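Local structure of leucyl-tRNA synthetase subunit alpha (Aquifex aeolicus, 3PZ5) at residues V18-L23 against P52-I57; M86-E91 against S112-L117. The protein belongs to the synthetase that charges tRNA(Leu) with leucine, and as its isolated CP1 editing domain probably hydrolyses wrongly charged tRNA. The protein carries 1 engineered substitution. One frame throughout, in Å; residues are numbered along the deposited sequence.

Contact 1 (V18-L23 against P52-I57). Engineered in segment 18-23: Leu23 (natural residue Pro).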
ATOM      1  N   VAL A  18       2.352  11.922  -4.182  1.00 25.61           N
ATOM      2  CA  VAL A  18       1.146  12.376  -3.506  1.00 25.60           C
ATOM      3  C   VAL A  18       0.526  13.541  -4.280  1.00 25.80           C
ATOM      4  O   VAL A  18       1.219  14.486  -4.644  1.00 25.78           O
ATOM      5  CB  VAL A  18       1.465  12.807  -2.054  1.00 25.62           C
ATOM      6  CG1 VAL A  18       0.188  13.068  -1.262  1.00 25.44           C
ATOM      7  CG2 VAL A  18       2.309  11.748  -1.363  1.00 25.65           C
ATOM      8  N   GLU A  19      -0.781  13.471  -4.515  1.00 26.14           N
ATOM      9  CA  GLU A  19      -1.480  14.465  -5.334  1.00 26.62           C
ATOM     10  C   GLU A  19      -1.815  15.748  -4.570  1.00 26.65           C
ATOM     11  O   GLU A  19      -2.963  15.974  -4.169  1.00 26.55           O
ATOM     12  CB  GLU A  19      -2.715  13.845  -5.997  1.00 26.85           C
ATOM     13  CG  GLU A  19      -2.360  12.997  -7.219  1.00 28.33           C
ATOM     14  CD  GLU A  19      -3.464  12.041  -7.651  1.00 30.71           C
ATOM     15  OE1 GLU A  19      -4.654  12.443  -7.681  1.00 31.48           O
ATOM     16  OE2 GLU A  19      -3.132  10.878  -7.977  1.00 31.32           O
ATOM     17  N   ILE A  20      -0.786  16.577  -4.385  1.00 26.59           N
ATOM     18  CA  ILE A  20      -0.870  17.821  -3.614  1.00 26.56           C
ATOM     19  C   ILE A  20      -0.012  18.915  -4.254  1.00 26.68           C
ATOM     20  O   ILE A  20       0.641  18.684  -5.268  1.00 26.65           O
ATOM     21  CB  ILE A  20      -0.440  17.611  -2.137  1.00 26.49           C
ATOM     22  CG1 ILE A  20       0.855  16.785  -2.056  1.00 26.73           C
ATOM     23  CG2 ILE A  20      -1.557  16.950  -1.348  1.00 26.59           C
ATOM     24  CD1 ILE A  20       1.530  16.775  -0.685  1.00 26.28           C
ATOM     25  N   GLU A  21      -0.007  20.099  -3.650  1.00 26.95           N
ATOM     26  CA  GLU A  21       0.697  21.259  -4.213  1.00 27.42           C
ATOM     27  C   GLU A  21       2.224  21.189  -4.138  1.00 27.33           C
ATOM     28  O   GLU A  21       2.915  21.655  -5.049  1.00 27.39           O
ATOM     29  CB  GLU A  21       0.200  22.550  -3.567  1.00 27.52           C
ATOM     30  CG  GLU A  21      -1.255  22.861  -3.872  1.00 28.56           C
ATOM     31  CD  GLU A  21      -1.821  23.941  -2.977  1.00 29.92           C
ATOM     32  OE1 GLU A  21      -1.037  24.811  -2.528  1.00 30.20           O
ATOM     33  OE2 GLU A  21      -3.050  23.918  -2.730  1.00 30.17           O
ATOM     34  N   GLU A  22       2.751  20.628  -3.056  1.00 27.15           N
ATOM     35  CA  GLU A  22       4.196  20.478  -2.937  1.00 27.27           C
ATOM     36  C   GLU A  22       4.633  19.096  -3.401  1.00 27.08           C
ATOM     37  O   GLU A  22       3.853  18.148  -3.347  1.00 27.37           O
ATOM     38  CB  GLU A  22       4.719  20.815  -1.522  1.00 27.31           C
ATOM     39  CG  GLU A  22       3.787  20.511  -0.347  1.00 28.00           C
ATOM     40  CD  GLU A  22       2.640  21.517  -0.192  1.00 29.09           C
ATOM     41  OE1 GLU A  22       2.792  22.715  -0.549  1.00 29.13           O
ATOM     42  OE2 GLU A  22       1.573  21.094   0.291  1.00 29.06           O
ATOM     43  N   LEU A  23       5.871  18.999  -3.885  1.00 26.86           N
ATOM     44  CA  LEU A  23       6.388  17.744  -4.415  1.00 26.51           C
ATOM     45  C   LEU A  23       6.791  16.798  -3.295  1.00 26.20           C
ATOM     46  O   LEU A  23       7.829  16.983  -2.650  1.00 26.10           O
ATOM     47  CB  LEU A  23       7.559  17.982  -5.373  1.00 26.69           C
ATOM     48  CG  LEU A  23       7.904  16.842  -6.348  1.00 27.22           C
ATOM     49  CD1 LEU A  23       6.728  16.527  -7.284  1.00 27.21           C
ATOM     50  CD2 LEU A  23       9.178  17.151  -7.159  1.00 27.03           C
ATOM     51  N   PRO A  52       2.318  12.941  10.101  1.00 23.77           N
ATOM     52  CA  PRO A  52       1.835  14.265  10.497  1.00 23.74           C
ATOM     53  C   PRO A  52       1.832  15.289   9.353  1.00 23.63           C
ATOM     54  O   PRO A  52       0.940  16.135   9.293  1.00 23.68           O
ATOM     55  CB  PRO A  52       2.815  14.684  11.599  1.00 23.61           C
ATOM     56  CG  PRO A  52       4.011  13.822  11.404  1.00 23.58           C
ATOM     57  CD  PRO A  52       3.472  12.525  10.917  1.00 23.77           C
ATOM     58  N   VAL A  53       2.812  15.199   8.458  1.00 23.53           N
ATOM     59  CA  VAL A  53       2.930  16.126   7.327  1.00 23.63           C
ATOM     60  C   VAL A  53       1.707  16.050   6.400  1.00 23.78           C
ATOM     61  O   VAL A  53       1.073  17.071   6.096  1.00 23.52           O
ATOM     62  CB  VAL A  53       4.209  15.845   6.506  1.00 23.61           C
ATOM     63  CG1 VAL A  53       4.296  16.763   5.291  1.00 23.39           C
ATOM     64  CG2 VAL A  53       5.444  15.991   7.378  1.00 23.54           C
ATOM     65  N   LEU A  54       1.383  14.838   5.961  1.00 23.90           N
ATOM     66  CA  LEU A  54       0.242  14.621   5.074  1.00 24.24           C
ATOM     67  C   LEU A  54      -1.085  14.873   5.785  1.00 24.51           C
ATOM     68  O   LEU A  54      -2.027  15.412   5.189  1.00 24.35           O
ATOM     69  CB  LEU A  54       0.287  13.214   4.470  1.00 24.25           C
ATOM     70  CG  LEU A  54       1.525  12.876   3.625  1.00 24.14           C
ATOM     71  CD1 LEU A  54       1.456  11.438   3.128  1.00 23.35           C
ATOM     72  CD2 LEU A  54       1.708  13.852   2.458  1.00 23.34           C
ATOM     73  N   ALA A  55      -1.141  14.509   7.067  1.00 24.91           N
ATOM     74  CA  ALA A  55      -2.329  14.737   7.896  1.00 25.25           C
ATOM     75  C   ALA A  55      -2.715  16.210   7.994  1.00 25.53           C
ATOM     76  O   ALA A  55      -3.900  16.540   7.945  1.00 25.69           O
ATOM     77  CB  ALA A  55      -2.139  14.153   9.280  1.00 25.03           C
ATOM     78  N   CYS A  56      -1.726  17.088   8.137  1.00 26.04           N
ATOM     79  CA  CYS A  56      -2.013  18.520   8.222  1.00 26.80           C
ATOM     80  C   CYS A  56      -2.528  19.060   6.892  1.00 26.65           C
ATOM     81  O   CYS A  56      -3.515  19.806   6.857  1.00 26.53           O
ATOM     82  CB  CYS A  56      -0.806  19.325   8.705  1.00 26.64           C
ATOM     83  SG  CYS A  56      -1.287  21.000   9.200  1.00 29.70           S
ATOM     84  N   ILE A  57      -1.859  18.663   5.808  1.00 26.80           N
ATOM     85  CA  ILE A  57      -2.307  18.961   4.448  1.00 26.93           C
ATOM     86  C   ILE A  57      -3.741  18.463   4.236  1.00 27.17           C
ATOM     87  O   ILE A  57      -4.591  19.198   3.719  1.00 27.09           O
ATOM     88  CB  ILE A  57      -1.329  18.384   3.385  1.00 26.78           C
ATOM     89  CG1 ILE A  57      -0.025  19.190   3.384  1.00 26.72           C
ATOM     90  CG2 ILE A  57      -1.949  18.410   1.994  1.00 26.38           C
ATOM     91  CD1 ILE A  57       1.164  18.474   2.767  1.00 26.47           C
TER

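Contact 2 (M86-E91 against S112-L117)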
ATOM      1  N   MET A  86      -0.406  -8.506  16.042  1.00 61.93           N
ATOM      2  CA  MET A  86      -0.664  -9.904  16.394  1.00 61.61           C
ATOM      3  C   MET A  86      -1.724 -10.097  17.485  1.00 61.00           C
ATOM      4  O   MET A  86      -2.299 -11.183  17.604  1.00 61.07           O
ATOM      5  CB  MET A  86       0.653 -10.594  16.780  1.00 61.88           C
ATOM      6  CG  MET A  86       0.744 -12.064  16.385  1.00 62.69           C
ATOM      7  SD  MET A  86       2.407 -12.512  15.829  1.00 64.45           S
ATOM      8  CE  MET A  86       2.341 -11.994  14.110  1.00 63.97           C
ATOM      9  N   GLU A  87      -1.981  -9.056  18.276  1.00 60.12           N
ATOM     10  CA  GLU A  87      -2.991  -9.135  19.336  1.00 59.22           C
ATOM     11  C   GLU A  87      -4.190  -8.217  19.077  1.00 58.34           C
ATOM     12  O   GLU A  87      -5.342  -8.640  19.201  1.00 58.31           O
ATOM     13  CB  GLU A  87      -2.371  -8.851  20.710  1.00 59.41           C
ATOM     14  CG  GLU A  87      -3.274  -9.219  21.891  1.00 60.11           C
ATOM     15  CD  GLU A  87      -2.552  -9.205  23.235  1.00 60.92           C
ATOM     16  OE1 GLU A  87      -1.681  -8.329  23.448  1.00 61.11           O
ATOM     17  OE2 GLU A  87      -2.868 -10.068  24.086  1.00 61.01           O
ATOM     18  N   GLU A  88      -3.912  -6.966  18.722  1.00 57.12           N
ATOM     19  CA  GLU A  88      -4.959  -5.984  18.451  1.00 55.90           C
ATOM     20  C   GLU A  88      -5.395  -6.046  16.983  1.00 54.75           C
ATOM     21  O   GLU A  88      -4.554  -6.166  16.084  1.00 54.82           O
ATOM     22  CB  GLU A  88      -4.481  -4.579  18.860  1.00 56.07           C
ATOM     23  CG  GLU A  88      -5.153  -3.380  18.166  1.00 56.84           C
ATOM     24  CD  GLU A  88      -6.607  -3.133  18.586  1.00 57.94           C
ATOM     25  OE1 GLU A  88      -7.090  -3.756  19.560  1.00 58.32           O
ATOM     26  OE2 GLU A  88      -7.268  -2.294  17.932  1.00 57.91           O
ATOM     27  N   ASP A  89      -6.708  -5.979  16.758  1.00 53.07           N
ATOM     28  CA  ASP A  89      -7.287  -5.937  15.412  1.00 51.33           C
ATOM     29  C   ASP A  89      -6.807  -4.716  14.632  1.00 49.87           C
ATOM     30  O   ASP A  89      -6.380  -3.721  15.218  1.00 49.77           O
ATOM     31  CB  ASP A  89      -8.819  -5.927  15.485  1.00 51.58           C
ATOM     32  CG  ASP A  89      -9.395  -7.256  15.941  1.00 51.99           C
ATOM     33  OD1 ASP A  89      -9.005  -8.305  15.380  1.00 52.67           O
ATOM     34  OD2 ASP A  89     -10.250  -7.250  16.854  1.00 52.32           O
ATOM     35  N   LYS A  90      -6.892  -4.799  13.308  1.00 47.96           N
ATOM     36  CA  LYS A  90      -6.464  -3.717  12.428  1.00 46.13           C
ATOM     37  C   LYS A  90      -7.084  -2.389  12.845  1.00 44.88           C
ATOM     38  O   LYS A  90      -8.303  -2.291  13.020  1.00 44.79           O
ATOM     39  CB  LYS A  90      -6.822  -4.029  10.968  1.00 46.18           C
ATOM     40  CG  LYS A  90      -6.362  -5.402  10.466  1.00 45.90           C
ATOM     41  CD  LYS A  90      -4.842  -5.533  10.418  1.00 45.29           C
ATOM     42  CE  LYS A  90      -4.433  -6.974  10.194  1.00 45.00           C
ATOM     43  NZ  LYS A  90      -2.981  -7.183  10.408  1.00 45.40           N
ATOM     44  N   GLU A  91      -6.234  -1.380  13.021  1.00 43.10           N
ATOM     45  CA  GLU A  91      -6.685  -0.041  13.389  1.00 41.47           C
ATOM     46  C   GLU A  91      -5.881   1.000  12.620  1.00 40.00           C
ATOM     47  O   GLU A  91      -4.653   0.915  12.545  1.00 39.91           O
ATOM     48  CB  GLU A  91      -6.544   0.175  14.897  1.00 41.67           C
ATOM     49  CG  GLU A  91      -7.105   1.502  15.406  1.00 42.60           C
ATOM     50  CD  GLU A  91      -6.925   1.704  16.911  1.00 44.20           C
ATOM     51  OE1 GLU A  91      -6.415   0.789  17.602  1.00 44.56           O
ATOM     52  OE2 GLU A  91      -7.300   2.792  17.405  1.00 44.73           O
ATOM     53  N   SER A 112      -2.670   5.575   7.595  1.00 26.39           N
ATOM     54  CA  SER A 112      -1.690   5.086   8.560  1.00 26.83           C
ATOM     55  C   SER A 112      -2.341   3.976   9.382  1.00 26.99           C
ATOM     56  O   SER A 112      -3.519   4.076   9.729  1.00 26.99           O
ATOM     57  CB  SER A 112      -1.196   6.216   9.463  1.00 26.82           C
ATOM     58  OG  SER A 112      -0.048   5.808  10.190  1.00 27.06           O
ATOM     59  N   ALA A 113      -1.590   2.916   9.675  1.00 27.31           N
ATOM     60  CA  ALA A 113      -2.165   1.742  10.338  1.00 27.87           C
ATOM     61  C   ALA A 113      -1.211   1.045  11.293  1.00 28.28           C
ATOM     62  O   ALA A 113       0.008   1.079  11.109  1.00 28.40           O
ATOM     63  CB  ALA A 113      -2.687   0.749   9.310  1.00 27.88           C
ATOM     64  N   ASN A 114      -1.793   0.394  12.298  1.00 28.71           N
ATOM     65  CA  ASN A 114      -1.043  -0.268  13.360  1.00 29.29           C
ATOM     66  C   ASN A 114      -0.125  -1.410  12.914  1.00 29.47           C
ATOM     67  O   ASN A 114       0.959  -1.585  13.461  1.00 29.25           O
ATOM     68  CB  ASN A 114      -1.998  -0.759  14.461  1.00 29.40           C
ATOM     69  CG  ASN A 114      -2.995  -1.796  13.968  1.00 29.80           C
ATOM     70  OD1 ASN A 114      -3.421  -1.775  12.811  1.00 30.70           O
ATOM     71  ND2 ASN A 114      -3.385  -2.705  14.858  1.00 30.01           N
ATOM     72  N   TYR A 115      -0.562  -2.166  11.910  1.00 30.05           N
ATOM     73  CA  TYR A 115       0.094  -3.415  11.527  1.00 30.50           C
ATOM     74  C   TYR A 115       1.322  -3.227  10.635  1.00 31.07           C
ATOM     75  O   TYR A 115       1.983  -4.200  10.262  1.00 31.09           O
ATOM     76  CB  TYR A 115      -0.920  -4.359  10.870  1.00 30.37           C
ATOM     77  CG  TYR A 115      -1.296  -4.002   9.444  1.00 30.39           C
ATOM     78  CD1 TYR A 115      -0.672  -4.626   8.361  1.00 30.05           C
ATOM     79  CD2 TYR A 115      -2.283  -3.053   9.176  1.00 29.85           C
ATOM     80  CE1 TYR A 115      -1.015  -4.308   7.055  1.00 29.85           C
ATOM     81  CE2 TYR A 115      -2.630  -2.727   7.871  1.00 29.43           C
ATOM     82  CZ  TYR A 115      -1.996  -3.360   6.815  1.00 29.82           C
ATOM     83  OH  TYR A 115      -2.337  -3.043   5.517  1.00 29.72           O
ATOM     84  N   VAL A 116       1.619  -1.980  10.287  1.00 31.83           N
ATOM     85  CA  VAL A 116       2.802  -1.670   9.495  1.00 32.56           C
ATOM     86  C   VAL A 116       3.877  -1.087  10.396  1.00 33.23           C
ATOM     87  O   VAL A 116       3.695  -0.023  10.991  1.00 33.31           O
ATOM     88  CB  VAL A 116       2.478  -0.726   8.320  1.00 32.44           C
ATOM     89  CG1 VAL A 116       3.743  -0.327   7.580  1.00 32.35           C
ATOM     90  CG2 VAL A 116       1.518  -1.407   7.368  1.00 32.78           C
ATOM     91  N   LEU A 117       4.991  -1.804  10.491  1.00 34.12           N
ATOM     92  CA  LEU A 117       6.100  -1.419  11.353  1.00 35.05           C
ATOM     93  C   LEU A 117       7.068  -0.490  10.639  1.00 35.49           C
ATOM     94  O   LEU A 117       7.372  -0.686   9.461  1.00 35.57           O
ATOM     95  CB  LEU A 117       6.841  -2.662  11.857  1.00 35.18           C
ATOM     96  CG  LEU A 117       6.055  -3.610  12.767  1.00 35.69           C
ATOM     97  CD1 LEU A 117       6.756  -4.962  12.859  1.00 35.91           C
ATOM     98  CD2 LEU A 117       5.844  -2.999  14.157  1.00 35.81           C
TER

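Contact 1 (V18-L23 against P52-I57)
The carboxylate oxygen OE2 of Glu22 rests on the end of Ile57, 3.6 Å from Ile57 CD1, and the two side chains meet tip to tip. This is a van der Waals approach at the exposed end of a helix-on-loop packing in the editing domain: the loop joining antiparallel strands 12-18 and 25-30 lies against helix 50-60. A bend at chi2 (-76°) sets Glu22 CD, and OE2 beyond it ends beside Ile57. The remaining contacts are between hydrocarbon groups. Ile20 and Ile57 cross at about a right angle, with the branch methyls Ile20 CG2 and Ile57 CG2 3.7 Å apart. Ile20 carries CG1 between its backbone N and carbonyl carbon (chi1 46°), which leaves CG2 anti to the carbonyl carbon as the branch that meets Ile57 CG2.

One helical turn earlier, Leu54 reaches the loop by the CD2 branch alone. Its CA-CB bond does not aim at the loop, but CD2 comes within 4.1 Å of Val18 CG1, and Ile20 CD1 is a looser neighbour at 4.3 Å. Val18 and Leu54 are buried, whereas Ile20 and Ile57 remain partly exposed, so the packing grades from core to surface along the helix. All four also touch Val97 of strand 92-100, which ties the loop and the helix to the sheet. Between Val18 and Ile20 the chain makes an inverse gamma turn centred on Glu19, closed by a weak bond from Ile20 N to Val18 O; Glu19 OE2 is hydrogen-bonded to Thr100 OG1. The terminal methyls Ile20 CD1 and Ile57 CD1 lie 3.9 Å apart.

Contact 2 (M86-E91 against S112-L117)
A type I beta turn from Ala113 to Val116 ends strand 107-113, and its Asn114 clasps the loop entering the antiparallel partner strand 92-100. Asn114 N donates to Glu91 O over 2.9 Å. The return bond comes from Glu91 N to the side-chain oxygen Asn114 OD1, at 2.8 Å and almost straight at the hydrogen (175°), although the donor stands 58° out of the amide carbonyl plane. Asn114 CG lies between the backbone N and the carbonyl carbon (chi1 62°), a position 3.4 Å from Glu91 N. Asn114 ND2 adds a weak bond to Asp89 O at 3.2 Å. Glu91 O also receives a CA-H contact from Ala113 CA, at 3.4 Å.

Lys90 crosses Tyr115 at about a right angle: Lys90 CD lies 3.8 Å from Tyr115 CD2, while Lys90 NZ approaches Tyr115 CB at 3.5 Å, obliquely to the ring. Tyr115 OH is hydrogen-bonded to Asp135, and Glu91 OE2 makes a salt bridge with Lys75. An alanine in place of Asn114 would probably leave Glu91 N without its acceptor and Asp89 O without its weak donor, with the backbone bond to Glu91 O as the one remaining hydrogen bond between the two segments. The buried amide thus stands in for a backbone carbonyl, continuing the strand pairing with a side-chain bond where the chain turns away.

In the fold
Both contacts are partly buried, with two of five touching residues buried in contact 1 and four of eight in contact 2; their centres lie 23 Å apart. They do not touch, yet strand 92-100 serves both: contact 1 packs on it through Val97, and contact 2 lies where the chain enters it. Helix 66-78 is a second shared element, meeting Ala55 beside contact 1 and Asn114 in contact 2. Their chemistry differs. Contact 1 joins a helix to a loop mainly by aliphatic methyls, with a carboxylate at the rim and without directional bonds; contact 2 joins the loop before strand 92-100 to the turn after strand 107-113 through backbone and amide hydrogen bonds, with charged side chains around them.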